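Local structure of exocyst complex component EXO70 (Saccharomyces cerevisiae, 2B1E) at residues Lys489-Phe493 / Tyr530-Tyr534; Phe493-Glu498 / Lys549-Leu555. The protein serves in the exocyst complex, which tethers secretory vesicles to sites of exocytosis, and contributes to the assembly of that complex. All blocks are in the same frame, centred on the assembly; numbering follows the deposited sequence.

Contact 1 (Lys489-Phe493 / Tyr530-Tyr534); sequences KFRKF and YERFY
Build two alpha-helical turns running nearly antiparallel, at 156° between their N-to-C directions, and set their axes 12.5 Å apart. A gap this wide has to be filled by large side chains, and here four aromatic rings do most of it. The register puts the CA of Phe490 8.7 Å from the CA of Tyr534, and the CA of Phe493 9.5 Å from the CA of Tyr530. Phe533, with chi1 t, points straight across as the main bump. Its ring slides into the hollow between Lys489 and Phe490, with Lys489 CB at its edge, 3.9 Å from Phe533 CZ, and the Phe490 ring over one face. Those two rings sit obliquely, planes at 32° and centroids 4.3 Å apart, closest at Phe490 CE1 to Phe533 CE2, 3.4 Å. This is helix-helix packing inside the helical-bundle rod of an EXO70-family protein, joining helix 483-504 to helix 512-537, while Leu467 of helix 440-473 touches both Phe493 and Phe533. Phe490, chi1 m, starts sideways but reaches over, its edge meeting Tyr530 OH, 3.6 Å from CE1, and Tyr534 CA, 4.2 Å from CZ. One turn on, Phe493 (chi1 t) lies beside Tyr530 (also t): the planes are 20° apart but slid, centroids 5.1 Å, with Phe493 CE2 3.5 Å from Tyr530 CD1. The polar ends bond elsewhere, Lys489 NZ to Ser470 O and Tyr530 OH to Tyr550 O.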
loop_
_atom_site.group_PDB
_atom_site.type_symbol
_atom_site.label_atom_id
_atom_site.label_comp_id
_atom_site.label_asym_id
_atom_site.label_seq_id
_atom_site.Cartn_x
_atom_site.Cartn_y
_atom_site.Cartn_z
ATOM N N LYS A 489 9.631 -38.770 51.031
ATOM C CA LYS A 489 9.001 -37.607 50.410
ATOM C C LYS A 489 10.055 -36.568 50.050
ATOM O O LYS A 489 9.973 -35.934 48.998
ATOM C CB LYS A 489 7.952 -36.969 51.327
ATOM C CG LYS A 489 6.695 -37.807 51.526
ATOM C CD LYS A 489 5.656 -37.044 52.339
ATOM C CE LYS A 489 4.601 -37.987 52.916
ATOM N NZ LYS A 489 3.902 -38.771 51.859
ATOM N N PHE A 490 11.041 -36.384 50.925
ATOM C CA PHE A 490 12.099 -35.411 50.657
ATOM C C PHE A 490 12.971 -35.912 49.512
ATOM O O PHE A 490 13.371 -35.149 48.629
ATOM C CB PHE A 490 12.960 -35.201 51.901
ATOM C CG PHE A 490 12.383 -34.232 52.885
ATOM C CD1 PHE A 490 12.637 -32.866 52.766
ATOM C CD2 PHE A 490 11.585 -34.679 53.936
ATOM C CE1 PHE A 490 12.101 -31.952 53.689
ATOM C CE2 PHE A 490 11.047 -33.784 54.859
ATOM C CZ PHE A 490 11.303 -32.418 54.738
ATOM N N ARG A 491 13.270 -37.203 49.544
ATOM C CA ARG A 491 14.093 -37.825 48.517
ATOM C C ARG A 491 13.506 -37.574 47.128
ATOM O O ARG A 491 14.176 -37.022 46.254
ATOM C CB ARG A 491 14.197 -39.329 48.810
ATOM C CG ARG A 491 15.057 -40.137 47.862
ATOM C CD ARG A 491 15.132 -41.594 48.347
ATOM N NE ARG A 491 15.731 -41.680 49.683
ATOM C CZ ARG A 491 15.125 -42.171 50.761
ATOM N NH1 ARG A 491 13.886 -42.639 50.689
ATOM N NH2 ARG A 491 15.758 -42.177 51.925
ATOM N N LYS A 492 12.253 -37.961 46.923
ATOM C CA LYS A 492 11.623 -37.755 45.622
ATOM C C LYS A 492 11.672 -36.283 45.213
ATOM O O LYS A 492 11.915 -35.963 44.052
ATOM C CB LYS A 492 10.176 -38.252 45.642
ATOM C CG LYS A 492 10.046 -39.776 45.800
ATOM C CD LYS A 492 8.584 -40.188 45.980
ATOM C CE LYS A 492 8.449 -41.668 46.348
ATOM N NZ LYS A 492 7.030 -42.061 46.627
ATOM N N PHE A 493 11.433 -35.377 46.153
ATOM C CA PHE A 493 11.494 -33.966 45.805
ATOM C C PHE A 493 12.917 -33.610 45.368
ATOM O O PHE A 493 13.113 -32.944 44.354
ATOM C CB PHE A 493 11.102 -33.085 46.990
ATOM C CG PHE A 493 11.310 -31.616 46.732
ATOM C CD1 PHE A 493 10.438 -30.909 45.905
ATOM C CD2 PHE A 493 12.421 -30.956 47.257
ATOM C CE1 PHE A 493 10.675 -29.566 45.604
ATOM C CE2 PHE A 493 12.666 -29.622 46.961
ATOM C CZ PHE A 493 11.793 -28.924 46.132
ATOM N N TYR A 530 8.318 -25.147 49.629
ATOM C CA TYR A 530 9.356 -25.901 50.318
ATOM C C TYR A 530 9.510 -25.493 51.780
ATOM O O TYR A 530 9.748 -26.343 52.641
ATOM C CB TYR A 530 10.711 -25.781 49.603
ATOM C CG TYR A 530 11.711 -26.773 50.149
ATOM C CD1 TYR A 530 11.567 -28.141 49.904
ATOM C CD2 TYR A 530 12.743 -26.358 50.992
ATOM C CE1 TYR A 530 12.419 -29.074 50.493
ATOM C CE2 TYR A 530 13.601 -27.279 51.589
ATOM C CZ TYR A 530 13.428 -28.637 51.338
ATOM O OH TYR A 530 14.225 -29.555 51.967
ATOM N N GLU A 531 9.396 -24.198 52.069
ATOM C CA GLU A 531 9.511 -23.745 53.445
ATOM C C GLU A 531 8.411 -24.367 54.302
ATOM O O GLU A 531 8.656 -24.773 55.436
ATOM C CB GLU A 531 9.435 -22.214 53.519
ATOM C CG GLU A 531 10.582 -21.541 52.779
ATOM C CD GLU A 531 10.670 -20.055 53.032
ATOM O OE1 GLU A 531 9.682 -19.337 52.745
ATOM O OE2 GLU A 531 11.737 -19.608 53.509
ATOM N N ARG A 532 7.202 -24.444 53.756
ATOM C CA ARG A 532 6.068 -25.027 54.474
ATOM C C ARG A 532 6.250 -26.533 54.657
ATOM O O ARG A 532 5.957 -27.086 55.719
ATOM C CB ARG A 532 4.772 -24.745 53.708
ATOM C CG ARG A 532 4.370 -23.278 53.731
ATOM C CD ARG A 532 3.378 -22.925 52.641
ATOM N NE ARG A 532 3.105 -21.492 52.683
ATOM C CZ ARG A 532 2.801 -20.751 51.626
ATOM N NH1 ARG A 532 2.718 -21.297 50.422
ATOM N NH2 ARG A 532 2.605 -19.450 51.775
ATOM N N PHE A 533 6.726 -27.193 53.609
ATOM C CA PHE A 533 6.967 -28.636 53.629
ATOM C C PHE A 533 8.067 -28.975 54.642
ATOM O O PHE A 533 7.922 -29.890 55.467
ATOM C CB PHE A 533 7.379 -29.080 52.213
ATOM C CG PHE A 533 7.853 -30.501 52.120
ATOM C CD1 PHE A 533 7.034 -31.555 52.505
ATOM C CD2 PHE A 533 9.111 -30.788 51.589
ATOM C CE1 PHE A 533 7.457 -32.880 52.362
ATOM C CE2 PHE A 533 9.540 -32.103 51.442
ATOM C CZ PHE A 533 8.713 -33.149 51.829
ATOM N N TYR A 534 9.168 -28.235 54.571
ATOM C CA TYR A 534 10.298 -28.436 55.475
ATOM C C TYR A 534 9.856 -28.185 56.914
ATOM O O TYR A 534 10.172 -28.953 57.813
ATOM C CB TYR A 534 11.432 -27.474 55.104
ATOM C CG TYR A 534 12.644 -27.509 56.016
ATOM C CD1 TYR A 534 13.704 -28.394 55.782
ATOM C CD2 TYR A 534 12.749 -26.632 57.092
ATOM C CE1 TYR A 534 14.846 -28.389 56.605
ATOM C CE2 TYR A 534 13.875 -26.622 57.915
ATOM C CZ TYR A 534 14.916 -27.497 57.665
ATOM O OH TYR A 534 16.026 -27.467 58.475
#

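Contact 2 (Phe493-Glu498 / Lys549-Leu555)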
loop_
_atom_site.group_PDB
_atom_site.type_symbol
_atom_site.label_atom_id
_atom_site.label_comp_id
_atom_site.label_asym_id
_atom_site.label_seq_id
_atom_site.Cartn_x
_atom_site.Cartn_y
_atom_site.Cartn_z
ATOM N N PHE A 493 11.433 -35.377 46.153
ATOM C CA PHE A 493 11.494 -33.966 45.805
ATOM C C PHE A 493 12.917 -33.610 45.368
ATOM O O PHE A 493 13.113 -32.944 44.354
ATOM C CB PHE A 493 11.102 -33.085 46.990
ATOM C CG PHE A 493 11.310 -31.616 46.732
ATOM C CD1 PHE A 493 10.438 -30.909 45.905
ATOM C CD2 PHE A 493 12.421 -30.956 47.257
ATOM C CE1 PHE A 493 10.675 -29.566 45.604
ATOM C CE2 PHE A 493 12.666 -29.622 46.961
ATOM C CZ PHE A 493 11.793 -28.924 46.132
ATOM N N ASN A 494 13.910 -34.050 46.136
ATOM C CA ASN A 494 15.303 -33.754 45.801
ATOM C C ASN A 494 15.655 -34.201 44.383
ATOM O O ASN A 494 16.324 -33.473 43.646
ATOM C CB ASN A 494 16.262 -34.432 46.792
ATOM C CG ASN A 494 16.143 -33.869 48.194
ATOM O OD1 ASN A 494 15.775 -32.705 48.381
ATOM N ND2 ASN A 494 16.478 -34.682 49.187
ATOM N N GLU A 495 15.199 -35.390 43.999
ATOM C CA GLU A 495 15.478 -35.905 42.660
ATOM C C GLU A 495 14.785 -35.062 41.595
ATOM O O GLU A 495 15.359 -34.786 40.545
ATOM C CB GLU A 495 15.035 -37.366 42.538
ATOM C CG GLU A 495 15.932 -38.357 43.280
ATOM C CD GLU A 495 15.384 -39.785 43.260
ATOM O OE1 GLU A 495 15.126 -40.315 42.152
ATOM O OE2 GLU A 495 15.220 -40.380 44.350
ATOM N N GLY A 496 13.555 -34.645 41.869
ATOM C CA GLY A 496 12.831 -33.834 40.912
ATOM C C GLY A 496 13.431 -32.450 40.806
ATOM O O GLY A 496 13.560 -31.905 39.707
ATOM N N PHE A 497 13.797 -31.883 41.955
ATOM C CA PHE A 497 14.404 -30.552 42.034
ATOM C C PHE A 497 15.738 -30.527 41.275
ATOM O O PHE A 497 15.959 -29.692 40.395
ATOM C CB PHE A 497 14.665 -30.181 43.504
ATOM C CG PHE A 497 15.359 -28.851 43.682
ATOM C CD1 PHE A 497 14.675 -27.653 43.455
ATOM C CD2 PHE A 497 16.705 -28.796 44.044
ATOM C CE1 PHE A 497 15.321 -26.418 43.581
ATOM C CE2 PHE A 497 17.364 -27.564 44.173
ATOM C CZ PHE A 497 16.668 -26.374 43.938
ATOM N N GLU A 498 16.628 -31.442 41.643
ATOM C CA GLU A 498 17.946 -31.538 41.025
ATOM C C GLU A 498 17.877 -31.794 39.522
ATOM O O GLU A 498 18.662 -31.240 38.751
ATOM C CB GLU A 498 18.763 -32.631 41.728
ATOM C CG GLU A 498 19.383 -32.156 43.044
ATOM C CD GLU A 498 19.570 -33.267 44.049
ATOM O OE1 GLU A 498 19.657 -34.441 43.631
ATOM O OE2 GLU A 498 19.642 -32.972 45.262
ATOM N N LYS A 549 18.337 -33.309 52.891
ATOM C CA LYS A 549 19.437 -32.713 52.137
ATOM C C LYS A 549 19.507 -31.187 52.141
ATOM O O LYS A 549 20.580 -30.615 52.357
ATOM C CB LYS A 549 19.407 -33.226 50.686
ATOM C CG LYS A 549 20.637 -32.867 49.857
ATOM C CD LYS A 549 20.655 -33.613 48.524
ATOM C CE LYS A 549 21.902 -33.286 47.717
ATOM N NZ LYS A 549 21.968 -34.083 46.455
ATOM N N TYR A 550 18.376 -30.524 51.912
ATOM C CA TYR A 550 18.356 -29.065 51.850
ATOM C C TYR A 550 17.504 -28.337 52.880
ATOM O O TYR A 550 16.350 -28.703 53.121
ATOM C CB TYR A 550 17.855 -28.590 50.479
ATOM C CG TYR A 550 18.576 -29.137 49.274
ATOM C CD1 TYR A 550 19.798 -28.608 48.862
ATOM C CD2 TYR A 550 18.013 -30.160 48.512
ATOM C CE1 TYR A 550 20.435 -29.083 47.711
ATOM C CE2 TYR A 550 18.639 -30.638 47.369
ATOM C CZ TYR A 550 19.843 -30.095 46.971
ATOM O OH TYR A 550 20.442 -30.553 45.820
ATOM N N THR A 551 18.071 -27.296 53.480
ATOM C CA THR A 551 17.297 -26.457 54.385
ATOM C C THR A 551 16.728 -25.456 53.379
ATOM O O THR A 551 17.221 -25.361 52.246
ATOM C CB THR A 551 18.185 -25.694 55.406
ATOM O OG1 THR A 551 19.136 -24.880 54.707
ATOM C CG2 THR A 551 18.911 -26.671 56.311
ATOM N N PRO A 552 15.669 -24.718 53.747
ATOM C CA PRO A 552 15.156 -23.771 52.758
ATOM C C PRO A 552 16.239 -22.795 52.286
ATOM O O PRO A 552 16.315 -22.460 51.102
ATOM C CB PRO A 552 14.019 -23.085 53.504
ATOM C CG PRO A 552 13.468 -24.232 54.356
ATOM C CD PRO A 552 14.745 -24.858 54.888
ATOM N N ASP A 553 17.076 -22.342 53.214
ATOM C CA ASP A 553 18.137 -21.409 52.855
ATOM C C ASP A 553 19.108 -22.032 51.860
ATOM O O ASP A 553 19.635 -21.346 50.991
ATOM C CB ASP A 553 18.902 -20.937 54.100
ATOM C CG ASP A 553 18.127 -19.915 54.905
ATOM O OD1 ASP A 553 17.124 -19.389 54.374
ATOM O OD2 ASP A 553 18.525 -19.625 56.061
ATOM N N GLU A 554 19.354 -23.331 51.990
ATOM C CA GLU A 554 20.266 -23.996 51.068
ATOM C C GLU A 554 19.596 -24.088 49.703
ATOM O O GLU A 554 20.228 -23.863 48.669
ATOM C CB GLU A 554 20.635 -25.385 51.599
ATOM C CG GLU A 554 21.682 -25.326 52.690
ATOM C CD GLU A 554 21.831 -26.620 53.471
ATOM O OE1 GLU A 554 22.808 -26.722 54.235
ATOM O OE2 GLU A 554 20.979 -27.525 53.345
ATOM N N LEU A 555 18.308 -24.414 49.704
ATOM C CA LEU A 555 17.563 -24.524 48.466
ATOM C C LEU A 555 17.557 -23.159 47.797
ATOM O O LEU A 555 17.741 -23.048 46.593
ATOM C CB LEU A 555 16.129 -24.969 48.744
ATOM C CG LEU A 555 15.458 -25.600 47.522
ATOM C CD1 LEU A 555 16.171 -26.911 47.201
ATOM C CD2 LEU A 555 13.986 -25.857 47.800
HETATM O O HOH W 1 15.864 -31.497 50.853
HETATM O O HOH W 2 16.961 -35.516 51.899
HETATM O O HOH W 3 19.805 -36.567 45.355
#
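Start at Glu498, whose OE2 takes two bonds from the other side: a salt bridge from Lys549 NZ at 2.8 Å and a hydrogen bond from Tyr550 OH at 2.6 Å. Its OE1 accepts from water 3 at 2.7 Å, and that water also accepts a weak, long bond from Lys549 NZ. Asn494, a turn earlier, works through water: OD1 accepts from water 1, which takes Tyr550 N, while ND2 gives a weak bond to water 2, which takes Lys549 N. Both amides, just ahead of helix 552-563, are thus satisfied by waters that Asn494 of helix 483-504 also binds. A capping box, Glu554 N to Thr551 OG1 at 3.1 Å and Thr551 N to Glu554 OE2 at 2.9 Å, closes the N-terminus of this last helix of the chain. On the apolar side, the edge of Phe497 meets the face of Tyr550 in a T-shaped pair, centroids 5.7 Å apart, and Leu555 CD1 makes a CH-pi contact 3.5 Å from the Phe497 ring centroid.

How the contacts relate
Contacts 1 and 2 have centres only 7 Å apart, far out toward the C-terminal end of the elongated chain and about 60 Å from its centre. Both use helix 483-504 and share Phe493; their partners, helices 512-537 and 552-563, follow each other in sequence. Along the chain the segments alternate, so one helix is packed first by its successor and then by the one after that. The two partners also meet directly: beside the Tyr530-Tyr550 hydrogen bond, Tyr530 CG lies 3.4 Å from Leu555 CD2 and Tyr534 CD2 3.5 Å from Pro552 CD. Three successive helices thus pack against one another in the C-terminal part of the Exo70 rod, from buried aromatic packing in contact 1 to a more open, polar margin in contact 2.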